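Local coordinates for protein cytochrome c552 (Thermochromatium tepidum, PDB 5ZE8) that probably carries electrons at low potential through five covalently bound heme c groups in a thermophilic purple sulfur photosynthetic bacterium, at residues V334-A339 and L386-P391; Y354-D359 and P367-P372. One frame throughout, in Å; residues are numbered along the deposited sequence.

Contact 1. Residues V334-A339 and L386-P391; sequences VLWQNA and LNYEIP
Trp336 reaches across to Tyr388, Ile390 and Pro391, and its indole makes most of the apolar contact between 334-339 and 386-391. Ile390 lies over one face of the ring: CG1 sits 3.6 Å from the centroid of the Trp336 six-membered ring and only 10° off its normal, a CH-pi contact, while CD1 touches the rim at CZ3 and CE3. On the opposite face the backbone N of Asn338 lies 3.6 Å above the plane of the Trp336 ring, toward its rim. At the five-membered end, Pro391 CD packs 3.6 Å from Trp336 CD1. A flat, wide indole suits this place because one side chain spans three neighbours; it projects across the gap because CG stands anti to the backbone N (chi1 177°).

Between the aromatic rings, Tyr388 CD1 meets the edge of the indole, 3.7 Å from Trp336 CH2, with the two planes 71° apart.

Strands 334-337 and 383-391 belong to two different antiparallel sheets, and their local axes, roughly antiparallel and 7.6 Å apart at closest approach, are too distant for backbone pairing, so the contact is carried mainly by side chains. Strand 334-337 pairs instead with strand 320-328, where Leu335 and Trp336 both face Ala327 in a classic beta bulge.

The remaining pair combines an apolar touch with polar ends turned to a shared partner. Asn338 CB rests 3.6 Å from Tyr388 CE1, the amide nearly perpendicular to the phenol ring. Asn338 ND2 and Tyr388 OH both hydrogen-bond to Asp347 OD2, so one carboxylate oxygen ties the two side chains together; Asn338 also uses OD1 and ND2 on the backbone of Leu325 and Leu323. Asparagine, offering a donor and an acceptor, suits this junction where the strand ends.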
# COMPACT_ATOMS: atom_id res chain seq x y z
N VAL A 334 -24.72 -25.13 9.84
CA VAL A 334 -24.48 -24.04 10.77
C VAL A 334 -25.45 -23.98 11.94
O VAL A 334 -26.64 -23.89 11.73
CB VAL A 334 -24.53 -22.71 10.03
CG1 VAL A 334 -24.43 -21.54 10.93
CG2 VAL A 334 -23.42 -22.75 9.01
N LEU A 335 -24.92 -23.95 13.14
CA LEU A 335 -25.70 -23.72 14.32
C LEU A 335 -25.70 -22.29 14.86
O LEU A 335 -26.62 -21.83 15.56
CB LEU A 335 -25.26 -24.70 15.39
CG LEU A 335 -25.35 -26.18 15.05
CD1 LEU A 335 -24.81 -26.91 16.23
CD2 LEU A 335 -26.76 -26.61 14.76
N TRP A 336 -24.59 -21.59 14.64
CA TRP A 336 -24.43 -20.24 15.20
C TRP A 336 -23.41 -19.51 14.40
O TRP A 336 -22.48 -20.14 13.88
CB TRP A 336 -23.90 -20.36 16.64
CG TRP A 336 -23.61 -19.08 17.33
CD1 TRP A 336 -24.45 -18.34 18.11
CD2 TRP A 336 -22.38 -18.33 17.27
NE1 TRP A 336 -23.79 -17.23 18.61
CE2 TRP A 336 -22.54 -17.19 18.07
CE3 TRP A 336 -21.14 -18.57 16.66
CZ2 TRP A 336 -21.53 -16.26 18.28
CZ3 TRP A 336 -20.14 -17.62 16.87
CH2 TRP A 336 -20.37 -16.47 17.62
N GLN A 337 -23.54 -18.19 14.31
CA GLN A 337 -22.57 -17.37 13.58
C GLN A 337 -22.50 -16.04 14.25
O GLN A 337 -23.52 -15.48 14.68
CB GLN A 337 -23.05 -17.07 12.19
CG GLN A 337 -22.83 -18.15 11.23
CD GLN A 337 -23.27 -17.84 9.81
OE1 GLN A 337 -23.48 -18.76 9.03
NE2 GLN A 337 -23.30 -16.55 9.42
N ASN A 338 -21.34 -15.41 14.25
CA ASN A 338 -21.21 -14.11 14.92
C ASN A 338 -21.98 -13.05 14.15
O ASN A 338 -22.44 -12.04 14.76
CB ASN A 338 -19.71 -13.67 15.04
CG ASN A 338 -19.04 -13.42 13.71
OD1 ASN A 338 -19.10 -14.27 12.79
ND2 ASN A 338 -18.38 -12.22 13.57
N ALA A 339 -22.05 -13.21 12.85
CA ALA A 339 -22.56 -12.24 11.95
C ALA A 339 -23.25 -13.03 10.92
O ALA A 339 -22.65 -13.89 10.23
CB ALA A 339 -21.45 -11.40 11.32
N LEU A 386 -11.13 -11.14 21.01
CA LEU A 386 -12.59 -11.07 20.94
C LEU A 386 -13.19 -12.33 21.51
O LEU A 386 -12.85 -13.43 21.06
CB LEU A 386 -13.08 -10.88 19.50
CG LEU A 386 -12.64 -9.61 18.75
CD1 LEU A 386 -13.35 -9.55 17.41
CD2 LEU A 386 -12.91 -8.33 19.54
N ASN A 387 -14.13 -12.14 22.43
CA ASN A 387 -14.81 -13.20 23.16
C ASN A 387 -16.21 -13.42 22.68
O ASN A 387 -17.01 -12.48 22.52
CB ASN A 387 -14.82 -12.90 24.64
CG ASN A 387 -13.43 -12.70 25.18
OD1 ASN A 387 -12.68 -13.66 25.33
ND2 ASN A 387 -13.05 -11.44 25.46
N TYR A 388 -16.51 -14.69 22.45
CA TYR A 388 -17.87 -15.04 22.12
C TYR A 388 -18.42 -16.14 23.01
O TYR A 388 -17.66 -16.97 23.50
CB TYR A 388 -17.90 -15.48 20.68
CG TYR A 388 -17.66 -14.34 19.72
CD1 TYR A 388 -18.69 -13.57 19.24
CD2 TYR A 388 -16.38 -14.07 19.24
CE1 TYR A 388 -18.44 -12.55 18.27
CE2 TYR A 388 -16.14 -13.05 18.35
CZ TYR A 388 -17.14 -12.28 17.87
OH TYR A 388 -16.90 -11.21 16.97
N GLU A 389 -19.74 -16.13 23.21
CA GLU A 389 -20.44 -17.18 23.96
C GLU A 389 -21.40 -17.90 23.02
O GLU A 389 -22.37 -17.35 22.53
CB GLU A 389 -21.13 -16.55 25.15
CG GLU A 389 -20.16 -15.89 26.15
CD GLU A 389 -19.65 -16.81 27.24
OE1 GLU A 389 -19.19 -16.28 28.27
OE2 GLU A 389 -19.73 -18.06 27.12
N ILE A 390 -21.04 -19.12 22.72
CA ILE A 390 -21.72 -19.90 21.68
C ILE A 390 -22.59 -20.99 22.40
O ILE A 390 -22.06 -21.81 23.12
CB ILE A 390 -20.74 -20.63 20.71
CG1 ILE A 390 -19.84 -19.58 19.98
CG2 ILE A 390 -21.54 -21.40 19.66
CD1 ILE A 390 -18.79 -20.21 19.13
N PRO A 391 -23.89 -21.06 22.07
CA PRO A 391 -24.68 -22.17 22.64
C PRO A 391 -24.04 -23.52 22.24
O PRO A 391 -23.68 -23.75 21.04
CB PRO A 391 -26.07 -21.96 22.01
CG PRO A 391 -26.07 -20.56 21.51
CD PRO A 391 -24.68 -20.17 21.19

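Contact 2. Residues Y354-D359 and P367-P372; sequences YGLADD and PTATKP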
# COMPACT_ATOMS: atom_id res chain seq x y z
N TYR A 354 -11.71 1.85 9.02
CA TYR A 354 -11.69 3.30 9.27
C TYR A 354 -12.88 3.92 8.57
O TYR A 354 -13.25 3.51 7.47
CB TYR A 354 -10.40 3.85 8.71
CG TYR A 354 -10.21 5.36 8.88
CD1 TYR A 354 -10.28 5.96 10.13
CD2 TYR A 354 -9.91 6.17 7.77
CE1 TYR A 354 -10.10 7.35 10.25
CE2 TYR A 354 -9.74 7.52 7.89
CZ TYR A 354 -9.83 8.11 9.10
OH TYR A 354 -9.65 9.48 9.22
N GLY A 355 -13.53 4.88 9.20
CA GLY A 355 -14.56 5.65 8.48
C GLY A 355 -14.26 7.13 8.72
O GLY A 355 -13.43 7.50 9.64
N LEU A 356 -14.91 7.94 7.87
CA LEU A 356 -14.90 9.39 8.07
C LEU A 356 -16.32 9.86 8.35
O LEU A 356 -17.32 9.15 8.08
CB LEU A 356 -14.34 10.08 6.85
CG LEU A 356 -12.99 9.49 6.40
CD1 LEU A 356 -13.15 8.64 5.18
CD2 LEU A 356 -12.05 10.61 6.11
N ALA A 357 -16.38 11.06 8.91
CA ALA A 357 -17.64 11.54 9.44
C ALA A 357 -17.84 12.99 9.16
O ALA A 357 -16.91 13.70 8.77
CB ALA A 357 -17.64 11.29 10.94
N ASP A 358 -19.09 13.42 9.33
CA ASP A 358 -19.47 14.86 9.22
C ASP A 358 -19.43 15.48 10.59
O ASP A 358 -19.01 14.82 11.54
CB ASP A 358 -20.83 15.03 8.51
CG ASP A 358 -22.03 14.50 9.30
OD1 ASP A 358 -21.89 13.83 10.39
OD2 ASP A 358 -23.17 14.71 8.76
N ASP A 359 -19.88 16.74 10.75
CA ASP A 359 -19.77 17.38 12.09
C ASP A 359 -20.62 16.69 13.13
O ASP A 359 -20.31 16.74 14.31
CB ASP A 359 -20.14 18.85 12.02
CG ASP A 359 -19.13 19.69 11.30
OD1 ASP A 359 -17.97 19.23 11.13
OD2 ASP A 359 -19.47 20.85 10.95
N PRO A 367 -14.55 12.80 0.41
CA PRO A 367 -14.32 14.20 -0.01
C PRO A 367 -14.97 15.29 0.79
O PRO A 367 -14.46 16.39 0.78
CB PRO A 367 -14.88 14.24 -1.42
CG PRO A 367 -14.72 12.85 -1.89
CD PRO A 367 -15.19 12.06 -0.69
N THR A 368 -16.09 15.03 1.43
CA THR A 368 -16.78 16.06 2.21
C THR A 368 -16.68 15.89 3.74
O THR A 368 -17.05 16.76 4.52
CB THR A 368 -18.24 16.20 1.73
OG1 THR A 368 -18.87 14.93 1.78
CG2 THR A 368 -18.24 16.75 0.26
N ALA A 369 -16.08 14.81 4.18
CA ALA A 369 -15.96 14.59 5.60
C ALA A 369 -15.15 15.69 6.31
O ALA A 369 -14.17 16.24 5.80
CB ALA A 369 -15.37 13.20 5.86
N THR A 370 -15.60 16.09 7.49
CA THR A 370 -14.94 17.13 8.26
C THR A 370 -14.29 16.58 9.50
O THR A 370 -13.60 17.30 10.13
CB THR A 370 -15.97 18.17 8.74
OG1 THR A 370 -17.01 17.48 9.45
CG2 THR A 370 -16.53 18.94 7.62
N LYS A 371 -14.48 15.30 9.88
CA LYS A 371 -13.98 14.70 11.12
C LYS A 371 -13.62 13.18 10.84
O LYS A 371 -14.28 12.54 10.00
CB LYS A 371 -15.10 14.78 12.24
CG LYS A 371 -15.45 16.23 12.68
CD LYS A 371 -16.50 16.35 13.80
CE LYS A 371 -16.87 17.79 14.21
NZ LYS A 371 -18.16 17.87 14.98
N PRO A 372 -12.55 12.65 11.50
CA PRO A 372 -12.38 11.18 11.48
C PRO A 372 -13.61 10.50 12.05
O PRO A 372 -14.19 11.01 13.02
CB PRO A 372 -11.18 10.94 12.38
CG PRO A 372 -10.47 12.25 12.48
CD PRO A 372 -11.54 13.31 12.34
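This is an antiparallel beta pairing at the adjoining ends of strands 351-357 and 371-375, where the chain leaves one strand and returns through a loop of about a dozen residues. Ala357 and Lys371 form a hydrogen-bonded pair, Ala357 N donating to Lys371 O over 2.8 Å; Leu356 and Pro372 form the non-hydrogen-bonded pair beside it. Thr370 and Lys371 both face Ala357, a classic beta bulge, and Ala357 O takes both of their backbone N-H groups. Proline fits opposite Leu356 because that position needs no N-H for the ladder.

Next to the bulge, Leu356 CB and Ala369 CB press together at 3.4 Å, tighter than usual for carbons; the small methyl of alanine suits so close an approach. Pro372 CB lies at the edge of the Tyr354 ring, whose hydroxyl is bonded to Pro239 O.

Asp359 receives Thr370 on its carboxylate and Lys371 on its backbone carbonyl. Thr370 OG1, held between the backbone N and carbonyl carbon (chi1 54°), gives a 2.6 Å hydrogen bond to Asp359 OD1, reached from above the carboxylate plane. The extended Lys371 chain runs past Asp358 O, and NZ makes a short hydrogen bond to Asp359 O, in the carbonyl plane on a lone pair. With Asp359 OD1 and Lys371 NZ 4.1 Å apart, beyond a salt bridge, their opposite charges probably still favour closure of the loop.

How the contacts relate
The centre of contact 1 lies about 33 Å from the centre of the chain, at the surface, and that of contact 2 about 21 Å, partly buried; the two centres are about 32 Å apart and the contacts do not touch. Both reach the six-stranded antiparallel sheet: contact 2 joins two of its strands edge to edge, and contact 1 packs another against the separate three-stranded sheet. Their chemistry differs accordingly: contact 2 has backbone hydrogen bonds plus side-chain bonds from Thr370 and Lys371, whereas contact 1 relies on aromatic and aliphatic packing. Strands 371-375 and 383-391 are consecutive, so the chain leaving contact 2 soon supplies the second segment of contact 1.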